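Local coordinates for lipolytic enzyme, G-D-S-L family (Bacteroides thetaiotaomicron, PDB 7BR2), which metabolises the drug diltiazem in the gut as a serine esterase of the SGNH (GDSL) hydrolase family, at residues D20-L25 against K78-M84; Q11-P15 against W175-D179. The contacts are given in a common frame with arbitrary orientation. Residue numbers count along the deposited sequence, not the author numbering.

In the fold
Both contacts are built on the five-stranded parallel sheet of the hydrolase domain, ordered 53-58, 21-26, 82-85, 131-136, 176-179. Interaction 1 pairs two inner strands, 21-26 and 82-85; interaction 2 lays the loop 11-15, which comes shortly before strand 21-26, beside the outermost strand 176-179. Their centres are 14 Å apart and their nearest atoms about 4 Å, without direct touch. Several residues connect them: Arg131 packs on Val82, forms a salt bridge with Glu176 and a hydrogen bond to Lys14 O; Val133 touches Val82, Met84, Val13 and Glu176; Phe220 meets Phe24 and Val13. Strand 21-26 leads towards Ser28, which with His207 and Asp204 has the geometry of a probable catalytic triad.

Interaction 1 (D20-L25 against K78-M84)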
loop_
_atom_site.group_PDB
_atom_site.type_symbol
_atom_site.label_atom_id
_atom_site.label_comp_id
_atom_site.label_asym_id
_atom_site.label_seq_id
_atom_site.Cartn_x
_atom_site.Cartn_y
_atom_site.Cartn_z
ATOM N N ASP A 20 -2.992 -16.144 -3.950
ATOM C CA ASP A 20 -4.081 -15.177 -3.992
ATOM C C ASP A 20 -3.869 -14.175 -5.128
ATOM O O ASP A 20 -2.747 -13.914 -5.568
ATOM C CB ASP A 20 -4.189 -14.445 -2.650
ATOM C CG ASP A 20 -5.270 -15.027 -1.738
ATOM O OD1 ASP A 20 -6.235 -15.639 -2.250
ATOM O OD2 ASP A 20 -5.123 -14.907 -0.497
ATOM N N ARG A 21 -4.978 -13.665 -5.637
ATOM C CA ARG A 21 -5.008 -12.576 -6.606
ATOM C C ARG A 21 -5.879 -11.486 -5.984
ATOM O O ARG A 21 -7.111 -11.569 -6.021
ATOM C CB ARG A 21 -5.543 -13.065 -7.948
ATOM C CG ARG A 21 -4.728 -14.221 -8.544
ATOM C CD ARG A 21 -5.443 -14.888 -9.715
ATOM N NE ARG A 21 -5.616 -13.991 -10.865
ATOM C CZ ARG A 21 -4.643 -13.638 -11.707
ATOM N NH1 ARG A 21 -3.394 -14.079 -11.538
ATOM N NH2 ARG A 21 -4.916 -12.827 -12.719
ATOM N N ALA A 22 -5.244 -10.509 -5.349
ATOM C CA ALA A 22 -5.933 -9.460 -4.605
ATOM C C ALA A 22 -6.059 -8.223 -5.484
ATOM O O ALA A 22 -5.058 -7.563 -5.776
ATOM C CB ALA A 22 -5.175 -9.140 -3.320
ATOM N N VAL A 23 -7.288 -7.891 -5.891
ATOM C CA VAL A 23 -7.550 -6.735 -6.744
ATOM C C VAL A 23 -8.124 -5.621 -5.885
ATOM O O VAL A 23 -9.112 -5.831 -5.166
ATOM C CB VAL A 23 -8.512 -7.085 -7.888
ATOM C CG1 VAL A 23 -8.775 -5.849 -8.746
ATOM C CG2 VAL A 23 -7.969 -8.246 -8.736
ATOM N N PHE A 24 -7.518 -4.425 -5.973
ATOM C CA PHE A 24 -7.964 -3.239 -5.235
ATOM C C PHE A 24 -8.723 -2.321 -6.184
ATOM O O PHE A 24 -8.116 -1.558 -6.937
ATOM C CB PHE A 24 -6.775 -2.508 -4.622
ATOM C CG PHE A 24 -6.169 -3.215 -3.453
ATOM C CD1 PHE A 24 -5.197 -4.186 -3.641
ATOM C CD2 PHE A 24 -6.565 -2.908 -2.158
ATOM C CE1 PHE A 24 -4.625 -4.855 -2.553
ATOM C CE2 PHE A 24 -6.003 -3.553 -1.074
ATOM C CZ PHE A 24 -5.031 -4.537 -1.270
ATOM N N LEU A 25 -10.050 -2.379 -6.128
ATOM C CA LEU A 25 -10.881 -1.569 -7.003
ATOM C C LEU A 25 -11.088 -0.178 -6.400
ATOM O O LEU A 25 -11.498 -0.050 -5.235
ATOM C CB LEU A 25 -12.222 -2.271 -7.229
ATOM C CG LEU A 25 -13.402 -1.457 -7.762
ATOM C CD1 LEU A 25 -13.079 -0.859 -9.114
ATOM C CD2 LEU A 25 -14.603 -2.364 -7.864
ATOM N N LYS A 78 -9.704 -10.018 -14.231
ATOM C CA LYS A 78 -8.465 -10.362 -13.553
ATOM C C LYS A 78 -8.622 -11.569 -12.638
ATOM O O LYS A 78 -7.646 -11.981 -11.995
ATOM C CB LYS A 78 -7.951 -9.147 -12.767
ATOM C CG LYS A 78 -7.427 -8.001 -13.636
ATOM C CD LYS A 78 -7.256 -6.703 -12.843
ATOM C CE LYS A 78 -6.581 -5.612 -13.684
ATOM N NZ LYS A 78 -7.287 -5.297 -14.976
ATOM N N ASN A 79 -9.825 -12.131 -12.553
ATOM C CA ASN A 79 -10.113 -13.280 -11.721
ATOM C C ASN A 79 -9.597 -13.109 -10.294
ATOM O O ASN A 79 -8.695 -13.822 -9.849
ATOM C CB ASN A 79 -9.518 -14.561 -12.340
ATOM C CG ASN A 79 -10.249 -14.984 -13.618
ATOM O OD1 ASN A 79 -11.410 -14.621 -13.872
ATOM N ND2 ASN A 79 -9.551 -15.763 -14.435
ATOM N N PRO A 80 -10.106 -12.113 -9.564
ATOM C CA PRO A 80 -9.679 -11.953 -8.173
ATOM C C PRO A 80 -10.126 -13.141 -7.334
ATOM O O PRO A 80 -11.213 -13.699 -7.538
ATOM C CB PRO A 80 -10.385 -10.666 -7.735
ATOM C CG PRO A 80 -11.609 -10.608 -8.577
ATOM C CD PRO A 80 -11.168 -11.153 -9.921
ATOM N N THR A 81 -9.241 -13.552 -6.418
ATOM C CA THR A 81 -9.613 -14.398 -5.292
ATOM C C THR A 81 -10.038 -13.562 -4.092
ATOM O O THR A 81 -10.869 -14.007 -3.289
ATOM C CB THR A 81 -8.454 -15.335 -4.899
ATOM O OG1 THR A 81 -7.330 -14.571 -4.445
ATOM C CG2 THR A 81 -8.028 -16.238 -6.058
ATOM N N VAL A 82 -9.498 -12.353 -3.979
ATOM C CA VAL A 82 -9.882 -11.376 -2.967
ATOM C C VAL A 82 -10.052 -10.030 -3.660
ATOM O O VAL A 82 -9.126 -9.555 -4.322
ATOM C CB VAL A 82 -8.837 -11.270 -1.836
ATOM C CG1 VAL A 82 -9.390 -10.441 -0.695
ATOM C CG2 VAL A 82 -8.446 -12.656 -1.327
ATOM N N LEU A 83 -11.208 -9.397 -3.465
ATOM C CA LEU A 83 -11.549 -8.134 -4.118
ATOM C C LEU A 83 -11.824 -7.085 -3.048
ATOM O O LEU A 83 -12.725 -7.259 -2.222
ATOM C CB LEU A 83 -12.770 -8.293 -5.033
ATOM C CG LEU A 83 -13.336 -7.034 -5.715
ATOM C CD1 LEU A 83 -12.327 -6.418 -6.648
ATOM C CD2 LEU A 83 -14.621 -7.333 -6.460
ATOM N N MET A 84 -11.012 -6.032 -3.026
ATOM C CA MET A 84 -11.239 -4.888 -2.159
ATOM C C MET A 84 -11.951 -3.793 -2.946
ATOM O O MET A 84 -11.609 -3.531 -4.100
ATOM C CB MET A 84 -9.916 -4.376 -1.585
ATOM C CG MET A 84 -9.425 -5.144 -0.355
ATOM S SD MET A 84 -9.109 -6.917 -0.603
ATOM C CE MET A 84 -7.793 -6.895 -1.824
#
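Two neighbouring parallel strands pair here in the interior of the central sheet: their axes approach to 4.8 Å and run 16° apart in the same N-to-C sense. The register is Ala22 with Val82, Val23 with Leu83 and Phe24 with Met84 (CA-CA 4.7, 5.0 and 4.8 Å). Bonds alternate as a parallel pair demands: Val82 N to Arg21 O (3.2 Å), Val23 N to Val82 O (2.9 Å), Met84 N to Val23 O (2.9 Å) and Leu25 N to Met84 O (2.8 Å).

Before strand 82-84 begins, side-chain and backbone bonds extend the pairing. Thr81 OG1 accepts from Arg21 N (2.8 Å) and donates to Asp20 OD1 (2.7 Å), and Arg21 O accepts from Thr81 N (2.9 Å) as well as from Val82 N. The Arg21 guanidinium grips the backbone at Lys78 O through NH2 (2.9 Å) and NE (3.1 Å), with a weak bond from NE to Asn79 O (3.2 Å).

Side chains sort by face. On one, Met84 CE sits 3.8 Å from the Phe24 ring centroid, only 15° off the normal, a CH-pi contact, and 3.8 Å from Ala22 CB; Phe16 and Phe220 cover this side. On the other, Val23 CG2 meets Pro80 CB (3.6 Å) and Val23 CB meets Leu83 CD1 (4.1 Å), while Leu25 and Leu83 pack on helix 64-75. Strand 53-58 bonds the far edge of strand 21-26, so the strand order 53-58, 21-26, 82-85, with helices layered on the sheet, is that of the three-layer alpha/beta/alpha fold of SGNH hydrolases.

Interaction 2 (Q11-P15 against W175-D179); sequences QTVKP and WEFTD
An irregular loop, 11-15, lies over the outer strand 176-179, at its outer edge and on the face covered by helix 210-223. It crosses the strand obliquely, nearest at Thr12-Phe177 (CA-CA 6.4 Å) and Val13-Glu176 (5.7 Å), without direct backbone-backbone hydrogen bonds. The loop is largely extended, apart from Thr12 (phi/psi -120/-3).

Glu176 directs CA-CB toward the loop; with chi1 m and chi2 t, its OE1 accepts from Lys14 N (2.8 Å), while OE2 salt-bridges Arg131. Phe177 points CA-CB away from the loop, its side chain packing on helix 155-173; its O accepts from Thr12 OG1 (2.9 Å, chi1 p), and N donates to a water (3.2 Å) that donates to Thr12 O (3.0 Å). Thr178 CB lies 4.0 Å from Val13 CG2; a second water joins Thr178 OG1 (3.0 Å) and Thr12 OG1 (2.7 Å). Asp179 caps helix 181-194. Held also by Thr12 and Val13 backbone bonds to Ala223, the N-terminal loop borders the last strand of the SGNH-type alpha/beta/alpha sheet without adding a strand.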
loop_
_atom_site.group_PDB
_atom_site.type_symbol
_atom_site.label_atom_id
_atom_site.label_comp_id
_atom_site.label_asym_id
_atom_site.label_seq_id
_atom_site.Cartn_x
_atom_site.Cartn_y
_atom_site.Cartn_z
ATOM N N GLN A 11 -7.697 -7.461 13.787
ATOM C CA GLN A 11 -7.923 -8.135 12.511
ATOM C C GLN A 11 -9.408 -8.211 12.165
ATOM O O GLN A 11 -10.192 -8.867 12.862
ATOM C CB GLN A 11 -7.326 -9.543 12.543
ATOM C CG GLN A 11 -7.683 -10.396 11.310
ATOM C CD GLN A 11 -6.965 -11.744 11.269
ATOM O OE1 GLN A 11 -5.895 -11.912 11.853
ATOM N NE2 GLN A 11 -7.558 -12.712 10.576
ATOM N N THR A 12 -9.780 -7.561 11.062
ATOM C CA THR A 12 -11.110 -7.664 10.488
ATOM C C THR A 12 -11.075 -8.219 9.068
ATOM O O THR A 12 -12.136 -8.426 8.466
ATOM C CB THR A 12 -11.803 -6.294 10.490
ATOM O OG1 THR A 12 -11.068 -5.384 9.659
ATOM C CG2 THR A 12 -11.868 -5.729 11.911
ATOM N N VAL A 13 -9.883 -8.470 8.522
ATOM C CA VAL A 13 -9.696 -8.934 7.149
ATOM C C VAL A 13 -8.694 -10.080 7.170
ATOM O O VAL A 13 -7.597 -9.938 7.719
ATOM C CB VAL A 13 -9.212 -7.791 6.229
ATOM C CG1 VAL A 13 -8.882 -8.315 4.823
ATOM C CG2 VAL A 13 -10.264 -6.701 6.149
ATOM N N LYS A 14 -9.064 -11.219 6.593
ATOM C CA LYS A 14 -8.132 -12.338 6.608
ATOM C C LYS A 14 -6.898 -12.008 5.776
ATOM O O LYS A 14 -7.008 -11.336 4.746
ATOM C CB LYS A 14 -8.756 -13.622 6.068
ATOM C CG LYS A 14 -9.416 -14.500 7.101
ATOM C CD LYS A 14 -10.062 -15.686 6.402
ATOM C CE LYS A 14 -11.323 -15.317 5.638
ATOM N NZ LYS A 14 -11.959 -16.531 5.041
ATOM N N PRO A 15 -5.714 -12.449 6.202
ATOM C CA PRO A 15 -4.508 -12.212 5.402
ATOM C C PRO A 15 -4.583 -12.925 4.060
ATOM O O PRO A 15 -5.316 -13.897 3.879
ATOM C CB PRO A 15 -3.382 -12.802 6.262
ATOM C CG PRO A 15 -4.072 -13.682 7.277
ATOM C CD PRO A 15 -5.412 -13.089 7.498
ATOM N N TRP A 175 -19.403 -10.362 4.187
ATOM C CA TRP A 175 -18.150 -9.828 3.687
ATOM C C TRP A 175 -17.369 -9.188 4.826
ATOM O O TRP A 175 -17.942 -8.756 5.825
ATOM C CB TRP A 175 -18.415 -8.796 2.597
ATOM C CG TRP A 175 -19.186 -9.341 1.464
ATOM C CD1 TRP A 175 -19.264 -10.648 1.093
ATOM C CD2 TRP A 175 -19.950 -8.599 0.508
ATOM N NE1 TRP A 175 -20.053 -10.774 -0.019
ATOM C CE2 TRP A 175 -20.483 -9.530 -0.406
ATOM C CE3 TRP A 175 -20.237 -7.242 0.336
ATOM C CZ2 TRP A 175 -21.296 -9.146 -1.478
ATOM C CZ3 TRP A 175 -21.047 -6.861 -0.729
ATOM C CH2 TRP A 175 -21.562 -7.809 -1.622
ATOM N N GLU A 176 -16.052 -9.098 4.648
ATOM C CA GLU A 176 -15.213 -8.419 5.621
ATOM C C GLU A 176 -15.250 -6.911 5.386
ATOM O O GLU A 176 -15.608 -6.435 4.308
ATOM C CB GLU A 176 -13.774 -8.947 5.562
ATOM C CG GLU A 176 -13.700 -10.475 5.664
ATOM C CD GLU A 176 -12.327 -11.050 5.339
ATOM O OE1 GLU A 176 -11.794 -11.804 6.180
ATOM O OE2 GLU A 176 -11.796 -10.773 4.241
ATOM N N PHE A 177 -14.887 -6.153 6.421
ATOM C CA PHE A 177 -14.927 -4.701 6.341
ATOM C C PHE A 177 -13.725 -4.125 7.074
ATOM O O PHE A 177 -13.382 -4.575 8.172
ATOM C CB PHE A 177 -16.224 -4.132 6.951
ATOM C CG PHE A 177 -16.251 -2.621 7.022
ATOM C CD1 PHE A 177 -15.708 -1.934 8.112
ATOM C CD2 PHE A 177 -16.813 -1.877 5.986
ATOM C CE1 PHE A 177 -15.717 -0.541 8.163
ATOM C CE2 PHE A 177 -16.836 -0.478 6.033
ATOM C CZ PHE A 177 -16.286 0.188 7.126
ATOM N N THR A 178 -13.116 -3.103 6.474
ATOM C CA THR A 178 -12.118 -2.281 7.139
ATOM C C THR A 178 -12.288 -0.850 6.650
ATOM O O THR A 178 -12.843 -0.606 5.577
ATOM C CB THR A 178 -10.701 -2.782 6.875
ATOM O OG1 THR A 178 -9.780 -2.011 7.651
ATOM C CG2 THR A 178 -10.352 -2.642 5.402
ATOM N N ASP A 179 -11.822 0.106 7.448
ATOM C CA ASP A 179 -12.070 1.515 7.172
ATOM C C ASP A 179 -10.775 2.300 7.272
ATOM O O ASP A 179 -10.027 2.145 8.243
ATOM C CB ASP A 179 -13.117 2.086 8.130
ATOM C CG ASP A 179 -13.432 3.546 7.848
ATOM O OD1 ASP A 179 -13.333 3.972 6.668
ATOM O OD2 ASP A 179 -13.775 4.270 8.810
HETATM O O HOH W 1 -10.274 -2.942 10.426
HETATM O O HOH W 2 -15.041 -7.969 9.007
#